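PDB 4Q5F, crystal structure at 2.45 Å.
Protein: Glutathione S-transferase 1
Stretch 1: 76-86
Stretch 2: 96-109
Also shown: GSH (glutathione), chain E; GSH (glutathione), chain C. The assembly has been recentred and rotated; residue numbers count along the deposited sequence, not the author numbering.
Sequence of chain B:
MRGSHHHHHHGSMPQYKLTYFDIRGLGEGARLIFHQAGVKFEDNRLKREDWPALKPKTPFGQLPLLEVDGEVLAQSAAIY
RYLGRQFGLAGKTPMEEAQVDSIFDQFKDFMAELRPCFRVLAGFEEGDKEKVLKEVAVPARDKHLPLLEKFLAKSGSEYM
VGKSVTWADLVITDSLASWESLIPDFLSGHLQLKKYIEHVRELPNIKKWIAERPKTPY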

# COMPACT_ATOMS: atom_id res chain seq x y z
N SER B 76 6.63 5.80 1.27
CA SER B 76 7.55 4.83 1.87
C SER B 76 7.58 3.46 1.20
O SER B 76 8.65 2.93 0.90
CB SER B 76 7.21 4.66 3.36
OG SER B 76 5.88 4.20 3.52
N ALA B 77 6.40 2.87 0.98
CA ALA B 77 6.33 1.53 0.41
C ALA B 77 6.94 1.49 -1.00
O ALA B 77 7.60 0.53 -1.37
CB ALA B 77 4.90 1.03 0.39
N ALA B 78 6.70 2.55 -1.77
CA ALA B 78 7.30 2.66 -3.09
C ALA B 78 8.82 2.77 -2.95
O ALA B 78 9.56 2.25 -3.79
CB ALA B 78 6.75 3.87 -3.82
N ILE B 79 9.26 3.44 -1.89
CA ILE B 79 10.69 3.58 -1.63
C ILE B 79 11.30 2.24 -1.24
O ILE B 79 12.37 1.87 -1.73
CB ILE B 79 10.96 4.63 -0.52
CG1 ILE B 79 10.54 6.02 -1.00
CG2 ILE B 79 12.43 4.63 -0.11
CD1 ILE B 79 10.50 7.07 0.09
N TYR B 80 10.63 1.50 -0.35
CA TYR B 80 11.10 0.19 0.06
C TYR B 80 11.29 -0.72 -1.15
O TYR B 80 12.33 -1.35 -1.31
CB TYR B 80 10.10 -0.48 1.01
CG TYR B 80 9.74 0.29 2.25
CD1 TYR B 80 10.59 1.25 2.78
CD2 TYR B 80 8.54 0.05 2.91
CE1 TYR B 80 10.26 1.95 3.93
CE2 TYR B 80 8.19 0.75 4.05
CZ TYR B 80 9.06 1.69 4.56
OH TYR B 80 8.71 2.38 5.70
N ARG B 81 10.27 -0.77 -2.00
CA ARG B 81 10.25 -1.66 -3.14
C ARG B 81 11.32 -1.28 -4.16
O ARG B 81 11.99 -2.14 -4.73
CB ARG B 81 8.87 -1.64 -3.81
CG ARG B 81 8.72 -2.65 -4.94
CD ARG B 81 7.28 -2.73 -5.44
NE ARG B 81 6.32 -2.94 -4.35
CZ ARG B 81 5.57 -1.99 -3.80
NH1 ARG B 81 5.63 -0.73 -4.24
NH2 ARG B 81 4.74 -2.30 -2.82
N TYR B 82 11.48 0.02 -4.38
CA TYR B 82 12.48 0.51 -5.32
C TYR B 82 13.87 0.11 -4.87
O TYR B 82 14.66 -0.42 -5.65
CB TYR B 82 12.39 2.03 -5.47
CG TYR B 82 13.46 2.59 -6.37
CD1 TYR B 82 13.33 2.53 -7.76
CD2 TYR B 82 14.60 3.18 -5.84
CE1 TYR B 82 14.32 3.05 -8.58
CE2 TYR B 82 15.59 3.70 -6.66
CZ TYR B 82 15.44 3.63 -8.03
OH TYR B 82 16.42 4.14 -8.85
N LEU B 83 14.18 0.36 -3.60
CA LEU B 83 15.46 -0.03 -3.03
C LEU B 83 15.63 -1.54 -3.05
O LEU B 83 16.70 -2.05 -3.37
CB LEU B 83 15.56 0.48 -1.59
CG LEU B 83 16.11 1.90 -1.40
CD1 LEU B 83 15.58 2.85 -2.44
CD2 LEU B 83 15.78 2.41 -0.00
N GLY B 84 14.56 -2.25 -2.70
CA GLY B 84 14.60 -3.70 -2.63
C GLY B 84 14.98 -4.32 -3.96
O GLY B 84 15.82 -5.22 -4.02
N ARG B 85 14.35 -3.85 -5.03
CA ARG B 85 14.61 -4.37 -6.37
C ARG B 85 16.00 -3.99 -6.85
O ARG B 85 16.68 -4.79 -7.49
CB ARG B 85 13.54 -3.86 -7.34
CG ARG B 85 12.21 -4.55 -7.16
CD ARG B 85 11.05 -3.75 -7.72
NE ARG B 85 11.02 -3.73 -9.18
CZ ARG B 85 9.92 -3.67 -9.91
NH1 ARG B 85 8.72 -3.62 -9.33
NH2 ARG B 85 10.00 -3.66 -11.24
N GLN B 86 16.43 -2.77 -6.53
CA GLN B 86 17.76 -2.31 -6.90
C GLN B 86 18.84 -3.17 -6.25
O GLN B 86 19.90 -3.38 -6.84
CB GLN B 86 17.96 -0.85 -6.48
CG GLN B 86 17.25 0.16 -7.38
CD GLN B 86 17.79 0.16 -8.79
OE1 GLN B 86 19.00 0.06 -9.01
NE2 GLN B 86 16.90 0.27 -9.77
N GLU B 96 7.45 -14.17 -6.89
CA GLU B 96 8.01 -13.98 -5.56
C GLU B 96 7.95 -12.52 -5.15
O GLU B 96 7.57 -12.20 -4.02
CB GLU B 96 9.45 -14.49 -5.49
CG GLU B 96 9.58 -15.96 -5.14
CD GLU B 96 10.99 -16.35 -4.75
OE1 GLU B 96 11.91 -15.52 -4.91
OE2 GLU B 96 11.19 -17.49 -4.27
N GLU B 97 8.32 -11.63 -6.07
CA GLU B 97 8.24 -10.20 -5.83
C GLU B 97 6.82 -9.80 -5.44
O GLU B 97 6.62 -8.93 -4.59
CB GLU B 97 8.67 -9.41 -7.07
CG GLU B 97 10.15 -9.49 -7.39
CD GLU B 97 10.65 -8.28 -8.16
OE1 GLU B 97 10.40 -7.14 -7.70
OE2 GLU B 97 11.29 -8.45 -9.21
N ALA B 98 5.85 -10.43 -6.08
CA ALA B 98 4.45 -10.16 -5.79
C ALA B 98 4.07 -10.68 -4.40
O ALA B 98 3.35 -10.01 -3.66
CB ALA B 98 3.56 -10.79 -6.85
N GLN B 99 4.57 -11.86 -4.06
CA GLN B 99 4.31 -12.44 -2.75
C GLN B 99 4.92 -11.57 -1.65
O GLN B 99 4.35 -11.44 -0.57
CB GLN B 99 4.87 -13.86 -2.66
CG GLN B 99 4.16 -14.88 -3.54
CD GLN B 99 2.70 -15.09 -3.15
OE1 GLN B 99 2.31 -14.85 -2.00
NE2 GLN B 99 1.89 -15.53 -4.10
N VAL B 100 6.07 -10.96 -1.94
CA VAL B 100 6.69 -10.02 -1.02
C VAL B 100 5.77 -8.81 -0.86
O VAL B 100 5.50 -8.38 0.26
CB VAL B 100 8.09 -9.57 -1.51
CG1 VAL B 100 8.65 -8.42 -0.64
CG2 VAL B 100 9.04 -10.76 -1.55
N ASP B 101 5.28 -8.28 -1.97
CA ASP B 101 4.34 -7.16 -1.94
C ASP B 101 3.10 -7.54 -1.15
O ASP B 101 2.56 -6.73 -0.39
CB ASP B 101 3.93 -6.75 -3.35
CG ASP B 101 5.05 -6.08 -4.12
OD1 ASP B 101 6.09 -5.76 -3.51
OD2 ASP B 101 4.87 -5.86 -5.34
N SER B 102 2.65 -8.78 -1.33
CA SER B 102 1.40 -9.24 -0.74
C SER B 102 1.47 -9.25 0.78
O SER B 102 0.59 -8.71 1.45
CB SER B 102 1.07 -10.64 -1.25
OG SER B 102 -0.25 -11.02 -0.87
N ILE B 103 2.53 -9.84 1.34
CA ILE B 103 2.63 -9.95 2.79
C ILE B 103 2.83 -8.58 3.44
O ILE B 103 2.37 -8.36 4.56
CB ILE B 103 3.77 -10.91 3.21
CG1 ILE B 103 3.78 -11.11 4.73
CG2 ILE B 103 5.12 -10.40 2.74
CD1 ILE B 103 2.51 -11.74 5.29
N PHE B 104 3.51 -7.67 2.75
CA PHE B 104 3.73 -6.34 3.31
C PHE B 104 2.44 -5.52 3.30
O PHE B 104 2.21 -4.72 4.20
CB PHE B 104 4.83 -5.59 2.56
CG PHE B 104 5.18 -4.27 3.19
CD1 PHE B 104 5.92 -4.22 4.35
CD2 PHE B 104 4.74 -3.08 2.62
CE1 PHE B 104 6.23 -3.01 4.94
CE2 PHE B 104 5.05 -1.87 3.21
CZ PHE B 104 5.79 -1.83 4.37
N ASP B 105 1.61 -5.72 2.28
CA ASP B 105 0.32 -5.05 2.22
C ASP B 105 -0.58 -5.51 3.36
O ASP B 105 -1.36 -4.72 3.90
CB ASP B 105 -0.38 -5.33 0.88
CG ASP B 105 0.10 -4.41 -0.24
OD1 ASP B 105 0.90 -3.49 0.03
OD2 ASP B 105 -0.35 -4.60 -1.39
N GLN B 106 -0.48 -6.78 3.73
CA GLN B 106 -1.25 -7.30 4.85
C GLN B 106 -0.72 -6.70 6.15
O GLN B 106 -1.49 -6.36 7.05
CB GLN B 106 -1.19 -8.83 4.91
CG GLN B 106 -2.05 -9.44 6.02
CD GLN B 106 -3.52 -9.11 5.86
OE1 GLN B 106 -4.01 -8.90 4.75
NE2 GLN B 106 -4.24 -9.06 6.98
N PHE B 107 0.60 -6.58 6.24
CA PHE B 107 1.22 -5.91 7.37
C PHE B 107 0.77 -4.45 7.43
O PHE B 107 0.56 -3.90 8.51
CB PHE B 107 2.75 -5.98 7.26
CG PHE B 107 3.46 -4.95 8.07
CD1 PHE B 107 3.63 -5.11 9.44
CD2 PHE B 107 3.98 -3.81 7.47
CE1 PHE B 107 4.29 -4.15 10.18
CE2 PHE B 107 4.64 -2.85 8.21
CZ PHE B 107 4.80 -3.02 9.57
N LYS B 108 0.61 -3.85 6.26
CA LYS B 108 0.13 -2.48 6.17
C LYS B 108 -1.30 -2.35 6.69
O LYS B 108 -1.63 -1.38 7.37
CB LYS B 108 0.21 -1.97 4.72
CG LYS B 108 1.48 -1.18 4.41
CD LYS B 108 1.62 -0.92 2.91
CE LYS B 108 1.53 0.56 2.58
NZ LYS B 108 1.51 0.78 1.10
N ASP B 109 -2.15 -3.33 6.37
CA ASP B 109 -3.52 -3.35 6.87
C ASP B 109 -3.52 -3.42 8.40
O ASP B 109 -4.28 -2.72 9.06
CB ASP B 109 -4.30 -4.54 6.32
CG ASP B 109 -4.71 -4.36 4.86
OD1 ASP B 109 -4.63 -3.22 4.35
OD2 ASP B 109 -5.12 -5.36 4.24
N1 GSH E . 1.59 7.18 2.98
CA1 GSH E . 2.76 7.90 3.33
C1 GSH E . 3.96 6.98 3.23
O11 GSH E . 5.10 7.45 2.95
O12 GSH E . 3.84 5.75 3.42
CB1 GSH E . 2.63 8.42 4.75
CG1 GSH E . 3.78 9.39 5.06
CD1 GSH E . 3.54 10.16 6.36
OE1 GSH E . 2.46 10.08 6.91
N2 GSH E . 4.59 10.97 6.91
CA2 GSH E . 4.42 11.72 8.12
C2 GSH E . 4.66 13.20 7.83
O2 GSH E . 5.31 13.53 6.85
CB2 GSH E . 5.42 11.28 9.16
SG2 GSH E . 5.21 9.57 9.50
N3 GSH E . 4.14 14.20 8.73
CA3 GSH E . 4.36 15.60 8.48
C3 GSH E . 3.18 16.18 7.71
O31 GSH E . 2.32 15.42 7.21
O32 GSH E . 3.07 17.43 7.58
N1 GSH C . -6.03 -5.07 1.88
CA1 GSH C . -6.89 -5.94 1.16
C1 GSH C . -6.67 -5.74 -0.32
O11 GSH C . -6.84 -6.69 -1.13
O12 GSH C . -6.31 -4.61 -0.76
CB1 GSH C . -8.33 -5.63 1.52
CG1 GSH C . -9.25 -6.72 0.96
CD1 GSH C . -10.66 -6.59 1.54
OE1 GSH C . -10.89 -5.77 2.40
N2 GSH C . -11.71 -7.46 1.07
CA2 GSH C . -13.04 -7.39 1.59
C2 GSH C . -13.43 -8.79 2.03
O2 GSH C . -12.80 -9.75 1.62
CB2 GSH C . -13.99 -6.92 0.52
SG2 GSH C . -13.48 -5.35 -0.10
N3 GSH C . -14.56 -9.00 2.92
CA3 GSH C . -14.92 -10.33 3.33
C3 GSH C . -14.10 -10.73 4.56
O31 GSH C . -13.09 -10.07 4.89
O32 GSH C . -14.44 -11.74 5.24
O HOH W 1 3.49 -4.18 -0.79

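How do the two backbones lie against each other? Both stretches are helical, and their N-to-C directions differ by 151°, so they run roughly antiparallel. The axes come no closer than 12.0 Å, a wide spacing that leaves the contact to side chains. The register follows from the opposed directions: Ala-77 CA lies 8.8 Å from Phe-104 CA, Arg-81 CA 8.2 Å from Asp-101 CA, and Arg-85 CA 8.7 Å from Glu-97 CA. Steps of four residues on one helix and three or four on the other keep one face of each turned to its neighbour. The contact is modest, burying 327 Å² in total.

Which charged groups join the helices? Arg-81 and Asp-101 form the best-defined link, a salt bridge that is also a hydrogen bond. Arg-81 NE donates to Asp-101 OD1 at 3.0 Å with an N-H...O angle of 173°, and the oxygen sits at the edge of the guanidinium, near its plane, where an N-H can point straight at it. Both residues are buried, so each charge finds its counterpart away from bulk solvent. Arg-85 and Glu-97 make a looser pair: Arg-85 NE is 3.8 Å from Glu-97 OE1, which lies well out of the guanidinium plane. No N-H points at that oxygen, and the attraction is one of charge alone.

What does water add to the polar contact? A single water extends the link around Arg-81. It donates to the backbone oxygen Asp-101 O at 2.7 Å and to the side-chain oxygen Asp-105 OD1 at 2.8 Å, and accepts a weak hydrogen bond from Arg-81 NH2 at 3.0 Å. Asp-105 is thus connected to Arg-81 through the water although the two residues do not touch.

Where do apolar surfaces meet? Phe-104, with chi1 in the t well, points its CA-to-CB bond toward the first helix and meets both Ala-77 and Tyr-80. Its CE2 is 4.0 Å from Ala-77 CB, while its CZ is 3.5 Å from Tyr-80 CE2, at the edge of the tyrosine ring. The ring planes are nearly perpendicular, at 88°, with centroids 5.6 Å apart. The small methyl group of Ala-77 also has Lys-108 NZ 3.5 Å from its CB, a close approach without a polar partner on the alanine side chain.

How does glutathione border this pairing? Next to Ala-77, Ser-76 binds the chain E molecule through two hydrogen bonds, Ser-76 N to GSH O11 at 2.8 Å and Ser-76 OG to GSH O12 at 2.6 Å.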